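Local coordinates for prephenate dehydrogenase (Corynebacterium glutamicum ATCC 13032, PDB 3KTD) that probably catalyses the NAD(P)+-dependent oxidative decarboxylation of prephenate to 4-hydroxyphenylpyruvate, a step in tyrosine biosynthesis, at the interface of chains A and B. Coordinates in Å, arbitrary orientation; residue numbers count along the deposited sequence, not the author numbering. Chains: chain A/B, Prephenate dehydrogenase.

The interface of chains A and B. Residues chain A 196-198, 200-201, 204; chain B 208, 211, 226-227, 230.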
# COMPACT_ATOMS: atom_id res chain seq x y z
N ARG A 196 4.63 9.03 11.51
CA ARG A 196 3.76 7.86 11.55
C ARG A 196 3.14 7.54 10.20
O ARG A 196 3.29 6.43 9.70
CB ARG A 196 2.65 8.07 12.57
CG ARG A 196 3.13 8.20 14.02
CD ARG A 196 1.99 8.62 14.95
NE ARG A 196 2.40 8.61 16.35
CZ ARG A 196 2.46 7.54 17.13
NH1 ARG A 196 2.15 6.33 16.67
NH2 ARG A 196 2.86 7.67 18.38
N VAL A 197 2.48 8.52 9.58
CA VAL A 197 1.66 8.25 8.40
C VAL A 197 2.35 8.36 7.05
O VAL A 197 1.76 8.02 6.02
CB VAL A 197 0.39 9.14 8.39
CG1 VAL A 197 -0.42 8.92 9.65
CG2 VAL A 197 0.76 10.59 8.23
N SER A 198 3.59 8.82 7.04
CA SER A 198 4.30 9.02 5.78
C SER A 198 5.74 8.50 5.79
O SER A 198 6.16 7.79 4.88
CB SER A 198 4.29 10.50 5.42
OG SER A 198 5.16 10.76 4.33
N LEU A 200 7.37 6.52 8.28
CA LEU A 200 7.37 5.08 8.59
C LEU A 200 6.79 4.32 7.41
O LEU A 200 7.26 3.22 7.10
CB LEU A 200 6.55 4.79 9.85
CG LEU A 200 6.42 3.32 10.30
CD1 LEU A 200 7.76 2.73 10.74
CD2 LEU A 200 5.39 3.20 11.42
N THR A 201 5.78 4.90 6.76
CA THR A 201 5.17 4.28 5.58
C THR A 201 6.27 3.98 4.58
O THR A 201 6.38 2.85 4.07
CB THR A 201 4.08 5.16 4.94
OG1 THR A 201 3.07 5.44 5.90
CG2 THR A 201 3.45 4.48 3.71
N LEU A 204 8.85 1.17 5.92
CA LEU A 204 8.27 -0.16 5.80
C LEU A 204 8.21 -0.62 4.35
O LEU A 204 8.43 -1.79 4.05
CB LEU A 204 6.88 -0.21 6.43
CG LEU A 204 6.78 0.09 7.93
CD1 LEU A 204 5.34 0.09 8.38
CD2 LEU A 204 7.58 -0.91 8.75
N LEU B 208 1.34 -0.77 10.46
CA LEU B 208 1.31 0.64 10.06
C LEU B 208 -0.02 1.28 10.46
O LEU B 208 -0.05 2.36 11.06
CB LEU B 208 1.54 0.78 8.55
CG LEU B 208 1.54 2.18 7.91
CD1 LEU B 208 2.57 3.10 8.57
CD2 LEU B 208 1.82 2.06 6.42
N VAL B 211 0.08 2.05 14.21
CA VAL B 211 0.97 3.15 14.54
C VAL B 211 0.32 4.47 14.16
O VAL B 211 0.31 5.41 14.96
CB VAL B 211 2.33 3.04 13.86
CG1 VAL B 211 3.12 4.34 14.07
CG2 VAL B 211 3.09 1.84 14.39
N SER B 226 0.34 7.30 0.20
CA SER B 226 1.21 6.18 0.55
C SER B 226 0.62 5.33 1.67
O SER B 226 0.69 4.09 1.63
CB SER B 226 2.60 6.69 0.96
OG SER B 226 2.53 7.53 2.09
N TYR B 227 0.03 6.00 2.66
CA TYR B 227 -0.57 5.33 3.80
C TYR B 227 -1.77 4.53 3.36
O TYR B 227 -1.92 3.35 3.72
CB TYR B 227 -1.00 6.37 4.82
CG TYR B 227 -1.41 5.82 6.16
CD1 TYR B 227 -0.46 5.37 7.07
CD2 TYR B 227 -2.74 5.80 6.55
CE1 TYR B 227 -0.83 4.90 8.31
CE2 TYR B 227 -3.12 5.34 7.79
CZ TYR B 227 -2.16 4.88 8.66
OH TYR B 227 -2.53 4.41 9.90
N SER B 230 -0.57 1.44 1.52
CA SER B 230 0.19 0.48 2.36
C SER B 230 -0.61 -0.12 3.51
O SER B 230 -0.15 -1.06 4.15
CB SER B 230 1.45 1.13 2.93
OG SER B 230 2.15 1.88 1.94
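A:Arg196 lies against B:Val211 where helix 187-214 of each chain meets its counterpart. CB and CG of A:Arg196 pass CG1 of B:Val211, with CG 3.9 Å from that methyl. The chain runs extended from CG to NE, which carries CD past the backbone O of B:Val211. CZ follows. At the tip the guanidinium nitrogen NH1 of A:Arg196 donates a hydrogen bond to the backbone O of B:Val211, 2.7 Å away. The bond is bent, 131° at the hydrogen, and the O sits out of the guanidinium plane.

A:Leu200 and B:Val211 meet tip to tip, CD2 of the leucine being 3.7 Å from CG1 of the valine. B:Leu208 crosses A:Thr201 at about a right angle and sets both its methyls near OG1. Its CB also packs on CD1 of A:Leu204.

A:Thr201 turns its two branches to different partners. OG1 lies at the edge of the B:Tyr227 ring, in its plane, and makes a weak hydrogen bond back to O of A:Val197. CG2 of A:Thr201, anti to the backbone N, packs against helix 225-230, 3.6 Å from CB of B:Ser226.

The patch belongs to a two-fold symmetric interface, in the C-terminal dimerization region typical of this family, so it probably helps hold a dimer. OG of B:Ser230 lies 3.4 Å from CG2 of A:Thr201 and donates a hydrogen bond to O of B:Ser226 at 2.7 Å.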